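Local coordinates for protein malonyl CoA reductase (malonate semialdehyde-forming) (PDB 2EP5) that probably reduces malonyl-CoA to malonate semialdehyde with NADPH, as a member of the aspartate-semialdehyde dehydrogenase family, at residues P149-I160 against E204-L215; V242-N253 against N318-L329. All coordinates share one frame; numbering follows the deposited sequence.

Contact 1. Residues P149-I160 against E204-L215; sequences PNCTAAIMSMPI and EEDKIAKELTKL
Asn150, the N-cap of helix 151-160, is gripped by two glutamates of helix 204-215, Glu204 and Glu211. Cys151, the predicted acyl-thioester nucleophile, comes directly after it. Glu211 OE1 takes the backbone N-H of Asn150 on its syn lone pair, at 2.6 Å from Asn150 N and nearly straight. Glu204 OE2 accepts from Asn150 ND2 at 2.8 Å and from Thr152 OG1 at 2.9 Å. The asparagine amide comes from above the carboxylate plane, with the two planes 69° apart. Asn150 CG lies anti to the backbone N (chi1 157°); this lets OD1 cap Ala153 N while ND2 reaches Glu204. Two carboxylates beside a helix start would probably be stabilised by the helix dipole. Further along, the packing is apolar. Ile208 CD1 presses on Thr152 CG2 at 3.4 Å. Leu212 is a knob in a hole made by Ala153, Met156, Ser157 and Ile160, with its CD2 3.7 Å from Ile160 CD1. Leu215 CD1 lies 3.8 Å from Pro149 CB. The helix axes approach to 8.8 Å and cross at -46°. Arg112 forms a salt bridge with Glu211, and Gln178 NE2 of strand 171-178 is a third donor to Glu204 OE2. Met156 reaches Ile248 of strand 244-251, while Ile208 touches Thr176 of strand 171-178 and Ser235 of strand 230-237.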
# COMPACT_ATOMS: atom_id res chain seq x y z
N PRO A 149 30.04 -5.33 -3.15
CA PRO A 149 29.41 -4.12 -3.69
C PRO A 149 28.01 -3.76 -3.22
O PRO A 149 27.34 -4.52 -2.52
CB PRO A 149 29.44 -4.38 -5.20
CG PRO A 149 29.18 -5.86 -5.26
CD PRO A 149 30.08 -6.40 -4.16
N ASN A 150 27.60 -2.56 -3.62
CA ASN A 150 26.27 -2.03 -3.34
C ASN A 150 25.29 -3.09 -3.88
O ASN A 150 25.50 -3.65 -4.96
CB ASN A 150 26.13 -0.69 -4.07
CG ASN A 150 24.68 -0.30 -4.33
OD1 ASN A 150 24.11 -0.65 -5.36
ND2 ASN A 150 24.09 0.43 -3.39
N CYS A 151 24.23 -3.36 -3.11
CA CYS A 151 23.25 -4.37 -3.50
C CYS A 151 22.75 -4.24 -4.94
O CYS A 151 22.68 -5.23 -5.67
CB CYS A 151 22.06 -4.37 -2.52
SG CYS A 151 21.38 -2.74 -2.11
N THR A 152 22.42 -3.02 -5.35
CA THR A 152 21.93 -2.79 -6.70
C THR A 152 23.02 -3.11 -7.72
O THR A 152 22.76 -3.72 -8.76
CB THR A 152 21.48 -1.33 -6.89
OG1 THR A 152 20.60 -0.97 -5.82
CG2 THR A 152 20.76 -1.16 -8.22
N ALA A 153 24.24 -2.68 -7.41
CA ALA A 153 25.38 -2.93 -8.29
C ALA A 153 25.56 -4.43 -8.45
O ALA A 153 25.74 -4.93 -9.56
CB ALA A 153 26.64 -2.31 -7.70
N ALA A 154 25.52 -5.13 -7.32
CA ALA A 154 25.67 -6.58 -7.31
C ALA A 154 24.66 -7.22 -8.25
O ALA A 154 25.00 -8.07 -9.07
CB ALA A 154 25.48 -7.11 -5.90
N ILE A 155 23.40 -6.81 -8.12
CA ILE A 155 22.34 -7.37 -8.95
C ILE A 155 22.55 -7.03 -10.43
O ILE A 155 22.48 -7.91 -11.29
CB ILE A 155 20.95 -6.86 -8.46
CG1 ILE A 155 20.71 -7.36 -7.03
CG2 ILE A 155 19.85 -7.37 -9.40
CD1 ILE A 155 19.47 -6.79 -6.36
N MET A 156 22.83 -5.77 -10.72
CA MET A 156 23.05 -5.33 -12.10
C MET A 156 24.23 -6.00 -12.80
O MET A 156 24.19 -6.25 -14.00
CB MET A 156 23.26 -3.82 -12.14
CG MET A 156 22.10 -2.99 -11.63
SD MET A 156 20.52 -3.41 -12.39
CE MET A 156 19.46 -3.48 -10.91
N SER A 157 25.29 -6.29 -12.04
CA SER A 157 26.49 -6.89 -12.62
C SER A 157 26.28 -8.30 -13.17
O SER A 157 26.98 -8.71 -14.09
CB SER A 157 27.62 -6.91 -11.59
OG SER A 157 27.34 -7.75 -10.49
N MET A 158 25.32 -9.04 -12.61
CA MET A 158 25.07 -10.41 -13.04
C MET A 158 24.83 -10.55 -14.55
O MET A 158 25.52 -11.32 -15.22
CB MET A 158 23.89 -11.00 -12.28
CG MET A 158 24.09 -11.04 -10.77
SD MET A 158 25.49 -12.05 -10.30
CE MET A 158 24.73 -13.68 -10.21
N PRO A 159 23.85 -9.82 -15.10
CA PRO A 159 23.61 -9.95 -16.54
C PRO A 159 24.66 -9.28 -17.42
O PRO A 159 24.89 -9.70 -18.55
CB PRO A 159 22.22 -9.35 -16.71
CG PRO A 159 22.21 -8.28 -15.69
CD PRO A 159 22.85 -8.92 -14.49
N ILE A 160 25.30 -8.24 -16.90
CA ILE A 160 26.30 -7.50 -17.63
C ILE A 160 27.60 -8.27 -17.89
O ILE A 160 28.13 -8.25 -19.01
CB ILE A 160 26.63 -6.17 -16.90
CG1 ILE A 160 25.44 -5.23 -17.01
CG2 ILE A 160 27.87 -5.52 -17.51
CD1 ILE A 160 25.62 -3.94 -16.24
N GLU A 204 23.35 6.62 -4.67
CA GLU A 204 23.15 5.32 -5.30
C GLU A 204 23.61 5.25 -6.75
O GLU A 204 24.22 4.27 -7.16
CB GLU A 204 21.67 4.92 -5.25
CG GLU A 204 21.41 3.44 -5.50
CD GLU A 204 21.83 2.56 -4.33
OE1 GLU A 204 22.38 3.11 -3.34
OE2 GLU A 204 21.60 1.33 -4.40
N GLU A 205 23.32 6.28 -7.52
CA GLU A 205 23.68 6.28 -8.94
C GLU A 205 25.18 6.28 -9.21
O GLU A 205 25.65 5.58 -10.09
CB GLU A 205 22.97 7.46 -9.64
CG GLU A 205 21.46 7.32 -9.53
CD GLU A 205 20.69 8.60 -9.76
OE1 GLU A 205 21.11 9.67 -9.28
OE2 GLU A 205 19.64 8.52 -10.42
N ASP A 206 25.93 7.05 -8.43
CA ASP A 206 27.37 7.11 -8.60
C ASP A 206 28.02 5.79 -8.18
O ASP A 206 28.94 5.30 -8.84
CB ASP A 206 27.94 8.27 -7.79
CG ASP A 206 29.37 8.58 -8.15
OD1 ASP A 206 29.65 8.79 -9.35
OD2 ASP A 206 30.23 8.60 -7.23
N LYS A 207 27.55 5.21 -7.07
CA LYS A 207 28.07 3.94 -6.59
C LYS A 207 27.83 2.81 -7.59
O LYS A 207 28.68 1.94 -7.78
CB LYS A 207 27.42 3.55 -5.26
CG LYS A 207 27.81 4.41 -4.08
CD LYS A 207 27.04 3.99 -2.84
CE LYS A 207 27.33 4.91 -1.67
NZ LYS A 207 26.40 4.64 -0.53
N ILE A 208 26.67 2.83 -8.23
CA ILE A 208 26.34 1.80 -9.21
C ILE A 208 27.29 1.84 -10.39
O ILE A 208 27.94 0.85 -10.71
CB ILE A 208 24.89 1.94 -9.72
CG1 ILE A 208 23.91 1.57 -8.60
CG2 ILE A 208 24.67 1.07 -10.96
CD1 ILE A 208 22.45 1.67 -8.99
N ALA A 209 27.37 3.00 -11.03
CA ALA A 209 28.24 3.18 -12.19
C ALA A 209 29.71 2.85 -11.91
O ALA A 209 30.32 2.08 -12.64
CB ALA A 209 28.11 4.61 -12.74
N LYS A 210 30.27 3.43 -10.86
CA LYS A 210 31.66 3.18 -10.53
C LYS A 210 31.94 1.73 -10.14
O LYS A 210 32.85 1.10 -10.69
CB LYS A 210 32.12 4.11 -9.41
CG LYS A 210 32.08 5.59 -9.78
CD LYS A 210 32.74 6.45 -8.70
CE LYS A 210 32.57 7.94 -9.00
NZ LYS A 210 32.99 8.26 -10.40
N GLU A 211 31.17 1.21 -9.19
CA GLU A 211 31.37 -0.16 -8.74
C GLU A 211 31.22 -1.18 -9.86
O GLU A 211 31.92 -2.18 -9.90
CB GLU A 211 30.40 -0.49 -7.60
CG GLU A 211 30.81 0.13 -6.28
CD GLU A 211 29.81 -0.15 -5.17
OE1 GLU A 211 29.28 -1.28 -5.10
OE2 GLU A 211 29.55 0.76 -4.36
N LEU A 212 30.30 -0.91 -10.78
CA LEU A 212 30.09 -1.81 -11.91
C LEU A 212 31.40 -1.88 -12.74
O LEU A 212 31.72 -2.91 -13.34
CB LEU A 212 28.93 -1.29 -12.76
CG LEU A 212 27.82 -2.26 -13.19
CD1 LEU A 212 27.39 -3.14 -12.04
CD2 LEU A 212 26.65 -1.45 -13.72
N THR A 213 32.14 -0.77 -12.74
CA THR A 213 33.41 -0.68 -13.46
C THR A 213 34.48 -1.61 -12.88
O THR A 213 35.28 -2.21 -13.61
CB THR A 213 33.94 0.78 -13.43
OG1 THR A 213 33.26 1.55 -14.43
CG2 THR A 213 35.41 0.82 -13.67
N LYS A 214 34.48 -1.75 -11.55
CA LYS A 214 35.44 -2.62 -10.89
C LYS A 214 35.00 -4.08 -10.91
O LYS A 214 35.82 -4.98 -11.09
CB LYS A 214 35.65 -2.16 -9.45
CG LYS A 214 36.78 -2.88 -8.73
CD LYS A 214 37.01 -2.26 -7.36
CE LYS A 214 38.18 -2.90 -6.64
NZ LYS A 214 38.45 -2.20 -5.36
N LEU A 215 33.71 -4.32 -10.72
CA LEU A 215 33.18 -5.68 -10.72
C LEU A 215 33.43 -6.38 -12.05
O LEU A 215 33.69 -7.58 -12.09
CB LEU A 215 31.68 -5.67 -10.44
CG LEU A 215 31.32 -5.25 -9.02
CD1 LEU A 215 29.82 -5.00 -8.92
CD2 LEU A 215 31.78 -6.33 -8.03

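Contact 2. Residues V242-N253 against N318-L329; sequences VGHMGVINIVTN and NVLRLVVLGDNL
His244, the predicted proton acceptor, and Asn328 meet where strand 244-251 begins and the chain leaves strand 319-326. Asn328 CB fills the hollow over one face of the imidazole, 3.4 Å from the His244 ring centroid, a CH-pi contact. The amide is stacked with the ring, their planes 16° apart, and its ND2 bonds Ser181 OG. Asn328 chi1 of 55° sets CG between its backbone N and carbonyl carbon, and OD1 then accepts from Gly243 N at 2.8 Å. Replacing Asn328 with alanine would probably leave Gly243 N without this acceptor and the His244 ring without its stacked amide. Gly246 offers no side chain, and Val324 CG1 sits 3.6 Å from Gly246 O. Ile248 and Leu322 lie side by side, their CD1 atoms 3.9 Å apart. On the other face Met245 CG rests on Val323 CG1 at 3.9 Å, and the CH2 groups of Arg321, whose guanidinium goes on to Thr234 of the second subunit, run beside the Asn249 amide. Paired N-H...O bonds join the backbones from His244-Gly326 to Ile250-Leu320. One face (Ile248, Leu322, Val324) is apolar, the other mixes Met245 and Val323 with Asn249 and Arg321; Asn328 ties Gly243 N and covers one ring face.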
# COMPACT_ATOMS: atom_id res chain seq x y z
N VAL A 242 10.85 -5.97 -0.65
CA VAL A 242 12.14 -6.55 -1.01
C VAL A 242 12.26 -6.80 -2.49
O VAL A 242 11.31 -7.23 -3.13
CB VAL A 242 12.35 -7.89 -0.28
CG1 VAL A 242 13.78 -8.40 -0.54
CG2 VAL A 242 12.07 -7.73 1.21
N GLY A 243 13.45 -6.53 -3.02
CA GLY A 243 13.69 -6.76 -4.44
C GLY A 243 13.99 -5.49 -5.20
O GLY A 243 13.20 -4.54 -5.18
N HIS A 244 15.15 -5.47 -5.86
CA HIS A 244 15.58 -4.34 -6.67
C HIS A 244 15.45 -4.70 -8.14
O HIS A 244 16.01 -5.71 -8.60
CB HIS A 244 17.04 -3.98 -6.39
CG HIS A 244 17.25 -3.25 -5.10
ND1 HIS A 244 16.21 -2.82 -4.31
CD2 HIS A 244 18.39 -2.86 -4.48
CE1 HIS A 244 16.69 -2.19 -3.25
NE2 HIS A 244 18.01 -2.21 -3.33
N MET A 245 14.70 -3.89 -8.87
CA MET A 245 14.52 -4.13 -10.29
C MET A 245 15.39 -3.15 -11.06
O MET A 245 15.66 -2.04 -10.60
CB MET A 245 13.04 -3.95 -10.66
CG MET A 245 12.76 -4.13 -12.15
SD MET A 245 11.02 -4.46 -12.48
CE MET A 245 10.81 -6.00 -11.59
N GLY A 246 15.85 -3.58 -12.24
CA GLY A 246 16.68 -2.72 -13.05
C GLY A 246 16.38 -2.87 -14.53
O GLY A 246 16.33 -3.99 -15.05
N VAL A 247 16.14 -1.75 -15.20
CA VAL A 247 15.89 -1.76 -16.63
C VAL A 247 17.21 -1.34 -17.25
O VAL A 247 17.66 -0.20 -17.09
CB VAL A 247 14.81 -0.74 -17.05
CG1 VAL A 247 14.62 -0.79 -18.56
CG2 VAL A 247 13.52 -1.06 -16.34
N ILE A 248 17.84 -2.28 -17.94
CA ILE A 248 19.13 -2.05 -18.57
C ILE A 248 19.01 -1.88 -20.08
O ILE A 248 18.41 -2.72 -20.76
CB ILE A 248 20.10 -3.21 -18.22
CG1 ILE A 248 20.24 -3.31 -16.69
CG2 ILE A 248 21.48 -2.97 -18.88
CD1 ILE A 248 21.09 -4.48 -16.22
N ASN A 249 19.56 -0.78 -20.58
CA ASN A 249 19.56 -0.51 -22.02
C ASN A 249 20.98 -0.34 -22.52
O ASN A 249 21.63 0.67 -22.23
CB ASN A 249 18.76 0.75 -22.35
CG ASN A 249 17.26 0.56 -22.17
OD1 ASN A 249 16.73 0.67 -21.07
ND2 ASN A 249 16.57 0.27 -23.27
N ILE A 250 21.47 -1.33 -23.24
CA ILE A 250 22.82 -1.24 -23.79
C ILE A 250 22.70 -0.63 -25.18
O ILE A 250 22.42 -1.33 -26.16
CB ILE A 250 23.47 -2.63 -23.85
CG1 ILE A 250 23.57 -3.21 -22.43
CG2 ILE A 250 24.86 -2.54 -24.47
CD1 ILE A 250 24.26 -4.56 -22.34
N VAL A 251 22.89 0.69 -25.25
CA VAL A 251 22.80 1.44 -26.51
C VAL A 251 24.06 1.24 -27.34
O VAL A 251 25.11 1.81 -27.04
CB VAL A 251 22.61 2.96 -26.25
CG1 VAL A 251 22.30 3.68 -27.56
CG2 VAL A 251 21.49 3.17 -25.23
N THR A 252 23.95 0.45 -28.40
CA THR A 252 25.09 0.15 -29.25
C THR A 252 24.66 -0.36 -30.62
O THR A 252 23.56 -0.87 -30.78
CB THR A 252 25.98 -0.92 -28.59
OG1 THR A 252 27.02 -1.31 -29.49
CG2 THR A 252 25.15 -2.15 -28.22
N ASN A 253 25.54 -0.23 -31.61
CA ASN A 253 25.24 -0.70 -32.96
C ASN A 253 25.93 -2.03 -33.23
O ASN A 253 25.91 -2.54 -34.35
CB ASN A 253 25.65 0.34 -33.99
CG ASN A 253 24.66 1.50 -34.09
OD1 ASN A 253 25.03 2.67 -33.95
ND2 ASN A 253 23.40 1.17 -34.34
N ASN A 318 19.78 -0.14 -32.48
CA ASN A 318 20.87 0.39 -31.68
C ASN A 318 20.72 0.17 -30.16
O ASN A 318 21.24 0.96 -29.36
CB ASN A 318 21.03 1.89 -32.00
CG ASN A 318 22.34 2.48 -31.48
OD1 ASN A 318 23.38 1.82 -31.48
ND2 ASN A 318 22.30 3.75 -31.08
N VAL A 319 20.03 -0.89 -29.75
CA VAL A 319 19.86 -1.14 -28.33
C VAL A 319 19.38 -2.53 -27.91
O VAL A 319 18.46 -3.11 -28.50
CB VAL A 319 18.91 -0.09 -27.68
CG1 VAL A 319 17.52 -0.21 -28.27
CG2 VAL A 319 18.87 -0.29 -26.16
N LEU A 320 20.03 -3.05 -26.88
CA LEU A 320 19.69 -4.35 -26.32
C LEU A 320 19.09 -4.03 -24.97
O LEU A 320 19.77 -3.46 -24.10
CB LEU A 320 20.95 -5.20 -26.12
CG LEU A 320 20.83 -6.70 -25.82
CD1 LEU A 320 21.77 -7.03 -24.67
CD2 LEU A 320 19.41 -7.09 -25.47
N ARG A 321 17.82 -4.36 -24.78
CA ARG A 321 17.18 -4.09 -23.50
C ARG A 321 16.87 -5.36 -22.72
O ARG A 321 16.67 -6.43 -23.29
CB ARG A 321 15.87 -3.32 -23.69
CG ARG A 321 15.27 -2.92 -22.34
CD ARG A 321 13.77 -2.87 -22.36
NE ARG A 321 13.18 -4.10 -22.89
CZ ARG A 321 11.92 -4.18 -23.30
NH1 ARG A 321 11.13 -3.11 -23.23
NH2 ARG A 321 11.45 -5.31 -23.82
N LEU A 322 16.83 -5.22 -21.40
CA LEU A 322 16.52 -6.34 -20.53
C LEU A 322 16.16 -5.85 -19.14
O LEU A 322 16.59 -4.77 -18.72
CB LEU A 322 17.70 -7.32 -20.48
CG LEU A 322 19.05 -6.91 -19.90
CD1 LEU A 322 18.99 -6.91 -18.38
CD2 LEU A 322 20.10 -7.91 -20.35
N VAL A 323 15.33 -6.63 -18.45
CA VAL A 323 14.89 -6.33 -17.09
C VAL A 323 15.40 -7.42 -16.16
O VAL A 323 15.21 -8.61 -16.40
CB VAL A 323 13.33 -6.28 -16.99
CG1 VAL A 323 12.91 -6.02 -15.55
CG2 VAL A 323 12.78 -5.17 -17.90
N VAL A 324 16.07 -7.00 -15.09
CA VAL A 324 16.62 -7.94 -14.12
C VAL A 324 16.07 -7.64 -12.73
O VAL A 324 15.79 -6.50 -12.38
CB VAL A 324 18.15 -7.86 -14.10
CG1 VAL A 324 18.58 -6.46 -13.67
CG2 VAL A 324 18.72 -8.91 -13.16
N LEU A 325 15.93 -8.69 -11.93
CA LEU A 325 15.41 -8.56 -10.58
C LEU A 325 16.25 -9.42 -9.66
O LEU A 325 16.70 -10.50 -10.04
CB LEU A 325 13.95 -9.01 -10.55
CG LEU A 325 13.05 -8.81 -9.31
CD1 LEU A 325 12.84 -10.12 -8.60
CD2 LEU A 325 13.62 -7.75 -8.39
N GLY A 326 16.47 -8.93 -8.44
CA GLY A 326 17.24 -9.68 -7.47
C GLY A 326 16.86 -9.31 -6.04
O GLY A 326 16.34 -8.22 -5.79
N ASP A 327 17.11 -10.22 -5.11
CA ASP A 327 16.82 -9.97 -3.70
C ASP A 327 17.99 -9.11 -3.20
O ASP A 327 19.13 -9.58 -3.12
CB ASP A 327 16.79 -11.30 -2.94
CG ASP A 327 16.35 -11.14 -1.50
OD1 ASP A 327 16.69 -10.12 -0.86
OD2 ASP A 327 15.67 -12.06 -0.99
N ASN A 328 17.71 -7.84 -2.90
CA ASN A 328 18.74 -6.91 -2.43
C ASN A 328 19.33 -7.30 -1.06
O ASN A 328 20.44 -6.87 -0.72
CB ASN A 328 18.17 -5.50 -2.34
CG ASN A 328 16.92 -5.43 -1.50
OD1 ASN A 328 15.89 -6.04 -1.84
ND2 ASN A 328 16.99 -4.72 -0.38
N LEU A 329 18.59 -8.08 -0.29
CA LEU A 329 19.06 -8.51 1.04
C LEU A 329 20.00 -9.72 1.00
O LEU A 329 20.88 -9.86 1.85
CB LEU A 329 17.87 -8.84 1.93
CG LEU A 329 16.88 -7.72 2.27
CD1 LEU A 329 15.83 -8.28 3.23
CD2 LEU A 329 17.61 -6.54 2.90

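In the fold
Both segments of contact 1 precede those of contact 2 in the sequence, and the contact centres lie about 11 Å apart. Contact 2 joins two central strands of the mixed sheet. The helices of contact 1 pack against that sheet, with helix 151-160 on strands 244-251 and 171-178 and helix 204-215 on 171-178 and 230-237. The contacts touch: Met156 CE is 3.6 Å from Gly246 CA, and Thr152 OG1 is 3.2 Å from His244 CD2. Contact 1 supplies the predicted nucleophile Cys151, and contact 2 the predicted base His244, whose side chains come within about 4 Å at their nearest atoms. Helix and sheet build the probable catalytic centre, while Met245 and Val247 pack on the second subunit.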